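PDB 6BWC: polysaccharide biosynthesis protein CapD from Bacillus thuringiensis HD-771, which probably catalyses, as an NADP-dependent short-chain dehydrogenase acting on UDP-N-acetylglucosamine, an early step in the biosynthesis of CMP-pseudaminic acid. Local coordinates for residues T127-Y139 with P267-D279. The protein carries 2 engineered substitutions. Residues are numbered along the deposited sequence; the frame is centred on the assembly and turned at random.
Sequences TSSNAAISPTNNY and PGEKMYEELMTHD. Engineered in segment 127-139: Asn130 (natural residue Asp), Ala131 (natural residue Lys). With UD1 (uridine-diphosphate-N-acetylglucosamine), chain O.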
loop_
_atom_site.group_PDB
_atom_site.type_symbol
_atom_site.label_atom_id
_atom_site.label_comp_id
_atom_site.label_asym_id
_atom_site.label_seq_id
_atom_site.Cartn_x
_atom_site.Cartn_y
_atom_site.Cartn_z
ATOM N N THR C 127 -20.218 18.088 -0.975
ATOM C CA THR C 127 -21.324 18.274 -1.868
ATOM C C THR C 127 -21.990 16.908 -2.024
ATOM O O THR C 127 -21.528 16.057 -2.803
ATOM C CB THR C 127 -20.770 18.883 -3.160
ATOM O OG1 THR C 127 -20.802 20.306 -3.031
ATOM C CG2 THR C 127 -21.542 18.514 -4.330
ATOM N N SER C 128 -23.059 16.697 -1.245
ATOM C CA SER C 128 -23.853 15.443 -1.275
ATOM C C SER C 128 -25.006 15.618 -2.227
ATOM O O SER C 128 -25.199 16.710 -2.767
ATOM C CB SER C 128 -24.410 15.081 0.112
ATOM O OG SER C 128 -25.047 13.815 0.094
ATOM N N SER C 129 -25.756 14.530 -2.421
ATOM C CA SER C 129 -27.032 14.528 -3.148
ATOM C C SER C 129 -28.209 14.211 -2.225
ATOM O O SER C 129 -28.033 13.639 -1.151
ATOM C CB SER C 129 -26.993 13.475 -4.243
ATOM O OG SER C 129 -28.292 13.244 -4.759
ATOM N N ASN C 130 -29.420 14.547 -2.670
ATOM C CA ASN C 130 -30.617 14.113 -1.973
ATOM C C ASN C 130 -30.873 12.603 -2.202
ATOM O O ASN C 130 -31.801 12.013 -1.645
ATOM C CB ASN C 130 -31.820 15.094 -2.193
ATOM C CG ASN C 130 -32.379 15.168 -3.645
ATOM O OD1 ASN C 130 -32.895 16.218 -4.046
ATOM N ND2 ASN C 130 -32.334 14.080 -4.400
ATOM N N ALA C 131 -30.038 11.979 -3.030
ATOM C CA ALA C 131 -29.993 10.513 -3.168
ATOM C C ALA C 131 -29.569 9.751 -1.907
ATOM O O ALA C 131 -29.856 8.575 -1.766
ATOM C CB ALA C 131 -29.071 10.129 -4.320
ATOM N N ALA C 132 -28.877 10.425 -1.000
ATOM C CA ALA C 132 -28.434 9.821 0.251
ATOM C C ALA C 132 -29.567 9.469 1.205
ATOM O O ALA C 132 -29.300 8.856 2.232
ATOM C CB ALA C 132 -27.467 10.770 0.960
ATOM N N ILE C 133 -30.805 9.873 0.900
ATOM C CA ILE C 133 -31.916 9.677 1.798
ATOM C C ILE C 133 -32.629 8.402 1.409
ATOM O O ILE C 133 -33.210 8.326 0.338
ATOM C CB ILE C 133 -32.894 10.859 1.768
ATOM C CG1 ILE C 133 -32.270 12.072 2.459
ATOM C CG2 ILE C 133 -34.169 10.523 2.525
ATOM C CD1 ILE C 133 -31.077 12.647 1.754
ATOM N N SER C 134 -32.600 7.409 2.303
ATOM C CA SER C 134 -33.285 6.155 2.065
ATOM C C SER C 134 -33.000 5.698 0.624
ATOM O O SER C 134 -33.919 5.577 -0.178
ATOM C CB SER C 134 -34.786 6.358 2.330
ATOM O OG SER C 134 -35.003 6.988 3.589
ATOM N N PRO C 135 -31.704 5.483 0.287
ATOM C CA PRO C 135 -31.292 5.188 -1.079
ATOM C C PRO C 135 -31.600 3.779 -1.576
ATOM O O PRO C 135 -31.645 2.829 -0.799
ATOM C CB PRO C 135 -29.778 5.390 -1.029
ATOM C CG PRO C 135 -29.404 5.064 0.374
ATOM C CD PRO C 135 -30.524 5.615 1.178
ATOM N N THR C 136 -31.785 3.694 -2.894
ATOM C CA THR C 136 -32.069 2.476 -3.650
ATOM C C THR C 136 -30.914 2.147 -4.621
ATOM O O THR C 136 -31.049 1.274 -5.503
ATOM C CB THR C 136 -33.355 2.681 -4.464
ATOM O OG1 THR C 136 -34.208 3.584 -3.771
ATOM C CG2 THR C 136 -34.113 1.398 -4.661
ATOM N N ASN C 137 -29.785 2.849 -4.468
ATOM C CA ASN C 137 -28.607 2.584 -5.286
ATOM C C ASN C 137 -27.300 2.782 -4.528
ATOM O O ASN C 137 -27.254 3.411 -3.424
ATOM C CB ASN C 137 -28.615 3.420 -6.565
ATOM C CG ASN C 137 -28.865 4.897 -6.304
ATOM O OD1 ASN C 137 -28.086 5.562 -5.623
ATOM N ND2 ASN C 137 -29.942 5.429 -6.872
ATOM N N ASN C 138 -26.247 2.233 -5.138
ATOM C CA ASN C 138 -24.896 2.272 -4.593
ATOM C C ASN C 138 -24.443 3.704 -4.533
ATOM O O ASN C 138 -23.793 4.088 -3.586
ATOM C CB ASN C 138 -23.941 1.403 -5.437
ATOM C CG ASN C 138 -22.535 1.325 -4.867
ATOM O OD1 ASN C 138 -22.337 1.050 -3.686
ATOM N ND2 ASN C 138 -21.554 1.548 -5.706
ATOM N N TYR C 139 -24.829 4.517 -5.516
ATOM C CA TYR C 139 -24.422 5.945 -5.527
ATOM C C TYR C 139 -24.901 6.642 -4.253
ATOM O O TYR C 139 -24.096 7.194 -3.494
ATOM C CB TYR C 139 -24.903 6.678 -6.787
ATOM C CG TYR C 139 -24.732 8.171 -6.683
ATOM C CD1 TYR C 139 -23.492 8.734 -6.438
ATOM C CD2 TYR C 139 -25.821 9.021 -6.796
ATOM C CE1 TYR C 139 -23.343 10.097 -6.310
ATOM C CE2 TYR C 139 -25.679 10.380 -6.688
ATOM C CZ TYR C 139 -24.445 10.924 -6.449
ATOM O OH TYR C 139 -24.339 12.315 -6.355
ATOM N N PRO C 267 -30.912 0.300 -13.489
ATOM C CA PRO C 267 -30.799 -0.347 -12.162
ATOM C C PRO C 267 -30.578 0.628 -11.019
ATOM O O PRO C 267 -29.828 1.577 -11.183
ATOM C CB PRO C 267 -29.591 -1.269 -12.315
ATOM C CG PRO C 267 -29.590 -1.589 -13.769
ATOM C CD PRO C 267 -30.011 -0.328 -14.471
ATOM N N GLY C 268 -31.267 0.419 -9.901
ATOM C CA GLY C 268 -31.103 1.251 -8.707
ATOM C C GLY C 268 -31.862 2.574 -8.696
ATOM O O GLY C 268 -31.999 3.172 -7.632
ATOM N N GLU C 269 -32.354 3.037 -9.853
ATOM C CA GLU C 269 -33.097 4.310 -9.945
ATOM C C GLU C 269 -34.280 4.360 -8.972
ATOM O O GLU C 269 -35.001 3.388 -8.824
ATOM C CB GLU C 269 -33.626 4.570 -11.377
ATOM C CG GLU C 269 -32.592 5.106 -12.362
ATOM C CD GLU C 269 -33.200 5.584 -13.687
ATOM O OE1 GLU C 269 -33.714 4.728 -14.441
ATOM O OE2 GLU C 269 -33.150 6.808 -13.994
ATOM N N LYS C 270 -34.448 5.513 -8.331
ATOM C CA LYS C 270 -35.570 5.826 -7.436
ATOM C C LYS C 270 -36.658 6.583 -8.215
ATOM O O LYS C 270 -36.363 7.277 -9.200
ATOM C CB LYS C 270 -35.061 6.717 -6.290
ATOM C CG LYS C 270 -35.755 6.579 -4.948
ATOM C CD LYS C 270 -35.007 7.415 -3.925
ATOM C CE LYS C 270 -35.752 7.460 -2.622
ATOM N NZ LYS C 270 -34.969 8.243 -1.650
ATOM N N MET C 271 -37.899 6.469 -7.743
ATOM C CA MET C 271 -39.066 7.034 -8.444
ATOM C C MET C 271 -39.238 8.519 -8.212
ATOM O O MET C 271 -39.624 9.260 -9.114
ATOM C CB MET C 271 -40.363 6.305 -8.040
ATOM C CG MET C 271 -40.584 4.983 -8.759
ATOM S SD MET C 271 -40.539 5.208 -10.554
ATOM C CE MET C 271 -40.188 3.531 -11.003
ATOM N N TYR C 272 -38.931 8.908 -6.983
ATOM C CA TYR C 272 -39.018 10.265 -6.464
ATOM C C TYR C 272 -37.717 10.432 -5.699
ATOM O O TYR C 272 -36.959 9.468 -5.562
ATOM C CB TYR C 272 -40.202 10.389 -5.501
ATOM C CG TYR C 272 -40.196 9.294 -4.478
ATOM C CD1 TYR C 272 -39.544 9.458 -3.259
ATOM C CD2 TYR C 272 -40.781 8.059 -4.763
ATOM C CE1 TYR C 272 -39.493 8.430 -2.333
ATOM C CE2 TYR C 272 -40.743 7.027 -3.852
ATOM C CZ TYR C 272 -40.093 7.212 -2.638
ATOM O OH TYR C 272 -40.062 6.177 -1.725
ATOM N N GLU C 273 -37.452 11.628 -5.189
ATOM C CA GLU C 273 -36.291 11.846 -4.324
ATOM C C GLU C 273 -36.799 12.463 -3.038
ATOM O O GLU C 273 -38.001 12.644 -2.889
ATOM C CB GLU C 273 -35.240 12.713 -5.021
ATOM C CG GLU C 273 -34.546 12.043 -6.216
ATOM C CD GLU C 273 -33.556 10.926 -5.862
ATOM O OE1 GLU C 273 -33.399 10.590 -4.648
ATOM O OE2 GLU C 273 -32.918 10.387 -6.810
ATOM N N GLU C 274 -35.899 12.715 -2.089
ATOM C CA GLU C 274 -36.262 13.237 -0.769
ATOM C C GLU C 274 -35.162 14.190 -0.265
ATOM O O GLU C 274 -33.983 13.947 -0.477
ATOM C CB GLU C 274 -36.483 12.079 0.236
ATOM C CG GLU C 274 -37.431 10.960 -0.219
ATOM C CD GLU C 274 -37.609 9.851 0.816
ATOM O OE1 GLU C 274 -36.901 8.823 0.743
ATOM O OE2 GLU C 274 -38.460 9.997 1.716
ATOM N N LEU C 275 -35.569 15.268 0.399
ATOM C CA LEU C 275 -34.640 16.287 0.912
ATOM C C LEU C 275 -34.051 15.883 2.265
ATOM O O LEU C 275 -32.973 16.377 2.641
ATOM C CB LEU C 275 -35.358 17.632 1.094
ATOM C CG LEU C 275 -36.184 18.215 -0.063
ATOM C CD1 LEU C 275 -36.988 19.406 0.435
ATOM C CD2 LEU C 275 -35.294 18.580 -1.251
ATOM N N MET C 276 -34.804 15.046 2.997
ATOM C CA MET C 276 -34.423 14.507 4.320
ATOM C C MET C 276 -35.340 13.356 4.757
ATOM O O MET C 276 -36.498 13.280 4.371
ATOM C CB MET C 276 -34.415 15.595 5.408
ATOM C CG MET C 276 -35.692 16.402 5.546
ATOM S SD MET C 276 -35.416 17.863 6.572
ATOM C CE MET C 276 -36.476 19.045 5.784
ATOM N N THR C 277 -34.810 12.459 5.572
ATOM C CA THR C 277 -35.642 11.466 6.225
ATOM C C THR C 277 -36.667 12.174 7.118
ATOM O O THR C 277 -36.507 13.345 7.497
ATOM C CB THR C 277 -34.794 10.513 7.088
ATOM O OG1 THR C 277 -33.940 11.279 7.948
ATOM C CG2 THR C 277 -33.941 9.605 6.203
ATOM N N HIS C 278 -37.738 11.453 7.437
ATOM C CA HIS C 278 -38.719 11.944 8.391
ATOM C C HIS C 278 -38.045 12.297 9.721
ATOM O O HIS C 278 -38.246 13.411 10.229
ATOM C CB HIS C 278 -39.807 10.915 8.631
ATOM C CG HIS C 278 -40.879 11.413 9.544
ATOM N ND1 HIS C 278 -40.781 11.344 10.918
ATOM C CD2 HIS C 278 -42.043 12.044 9.280
ATOM C CE1 HIS C 278 -41.853 11.890 11.459
ATOM N NE2 HIS C 278 -42.631 12.326 10.488
ATOM N N ASP C 279 -37.256 11.338 10.252
ATOM C CA ASP C 279 -36.374 11.504 11.454
ATOM C C ASP C 279 -35.614 12.845 11.485
ATOM O O ASP C 279 -35.631 13.550 12.491
ATOM C CB ASP C 279 -35.384 10.315 11.533
ATOM C CG ASP C 279 -34.456 10.353 12.766
ATOM O OD1 ASP C 279 -33.237 10.182 12.531
ATOM O OD2 ASP C 279 -34.919 10.506 13.932
HETATM C "C1'" UD1 O . -28.917 13.468 -10.859
HETATM C "C2'" UD1 O . -27.458 13.338 -10.454
HETATM C "C3'" UD1 O . -27.305 12.569 -9.143
HETATM C "C4'" UD1 O . -28.235 13.100 -8.056
HETATM C "C5'" UD1 O . -29.643 13.438 -8.583
HETATM C "C6'" UD1 O . -30.398 14.285 -7.550
HETATM C "C7'" UD1 O . -26.210 13.296 -12.576
HETATM C "C8'" UD1 O . -25.678 12.403 -13.679
HETATM N "N2'" UD1 O . -26.698 12.674 -11.497
HETATM O "O1'" UD1 O . -29.500 12.180 -10.978
HETATM O "O3'" UD1 O . -25.927 12.642 -8.725
HETATM O "O4'" UD1 O . -28.353 12.165 -6.999
HETATM O "O5'" UD1 O . -29.607 14.139 -9.845
HETATM O "O6'" UD1 O . -31.784 13.936 -7.492
HETATM O "O7'" UD1 O . -26.228 14.516 -12.725
HETATM N N1 UD1 O . -33.926 9.693 -17.819
HETATM C C2 UD1 O . -34.570 9.321 -19.038
HETATM N N3 UD1 O . -33.832 8.899 -20.078
HETATM C C4 UD1 O . -32.489 8.813 -20.004
HETATM C C5 UD1 O . -31.830 9.177 -18.857
HETATM C C6 UD1 O . -32.567 9.633 -17.774
HETATM O O2 UD1 O . -35.807 9.359 -19.161
HETATM O O4 UD1 O . -31.812 8.430 -20.971
HETATM C C1B UD1 O . -34.703 10.140 -16.644
HETATM C C2B UD1 O . -34.314 9.492 -15.313
HETATM O "O2'" UD1 O . -35.009 8.274 -15.081
HETATM C C3B UD1 O . -34.608 10.563 -14.281
HETATM C C4B UD1 O . -34.383 11.837 -15.068
HETATM O O4B UD1 O . -34.453 11.511 -16.455
HETATM O O3B UD1 O . -35.955 10.581 -13.797
HETATM C C5B UD1 O . -33.044 12.496 -14.779
HETATM O O5B UD1 O . -31.905 11.696 -15.132
HETATM P PA UD1 O . -30.485 12.416 -14.925
HETATM O O1A UD1 O . -29.350 11.676 -15.589
HETATM O O2A UD1 O . -30.582 13.920 -15.202
HETATM O O3A UD1 O . -30.276 12.550 -13.329
HETATM P PB UD1 O . -30.660 11.673 -12.023
HETATM O O1B UD1 O . -30.336 10.214 -12.271
HETATM O O2B UD1 O . -32.027 11.982 -11.425
#
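Lys270 reaches from the loop 267-279 into the turn that follows strand 123-129 of the Rossmann fold, and its ammonium group grips two successive backbone carbonyls there. With the chain fully extended beyond CG, NZ lies 2.7 Å from Ile133 O, nearly in line with that C=O (167°), and 3.2 Å from Ser134 O, which it meets from above the carbonyl plane. A salt bridge to the anti lone pair of Glu274 OE1 (NZ to OE1 3.1 Å) supplies a third partner, so a buried charge is probably balanced inside its own loop. On the way, the aliphatic part of Lys270 crosses Thr136 at about a right angle, with CG against OG1.

Beside this polar cluster, Ile133 directs CG2 anti to its backbone N (the CG1 torsion, chi1, is -72°), setting this methyl against Glu274 CB at 3.6 Å and against Thr277 CG2, while CG1 rests on Met276 CA. Farther along, Asn137 ND2 donates to Gly268 O from above the carbonyl plane; its OD1 caps the N-terminus of helix 138-156 at Gly140 N.

The same two segments line the sugar-nucleotide site next to NADP. Tyr139, whose OH also bonds the cofactor ribose, presents its ring edge to O4' of the hexose, and Ser129 OG approaches that same hydroxyl, though the pair is modelled too close for its geometry to be trusted. Glu269 OE2 accepts from the uridine ribose O2' at 2.6 Å. Engineered Asn130 crosses Glu273 at about a right angle, its amide 36° from the carboxylate plane; ND2 sits 3.3 Å from Glu273 CB and bonds hexose O6' weakly.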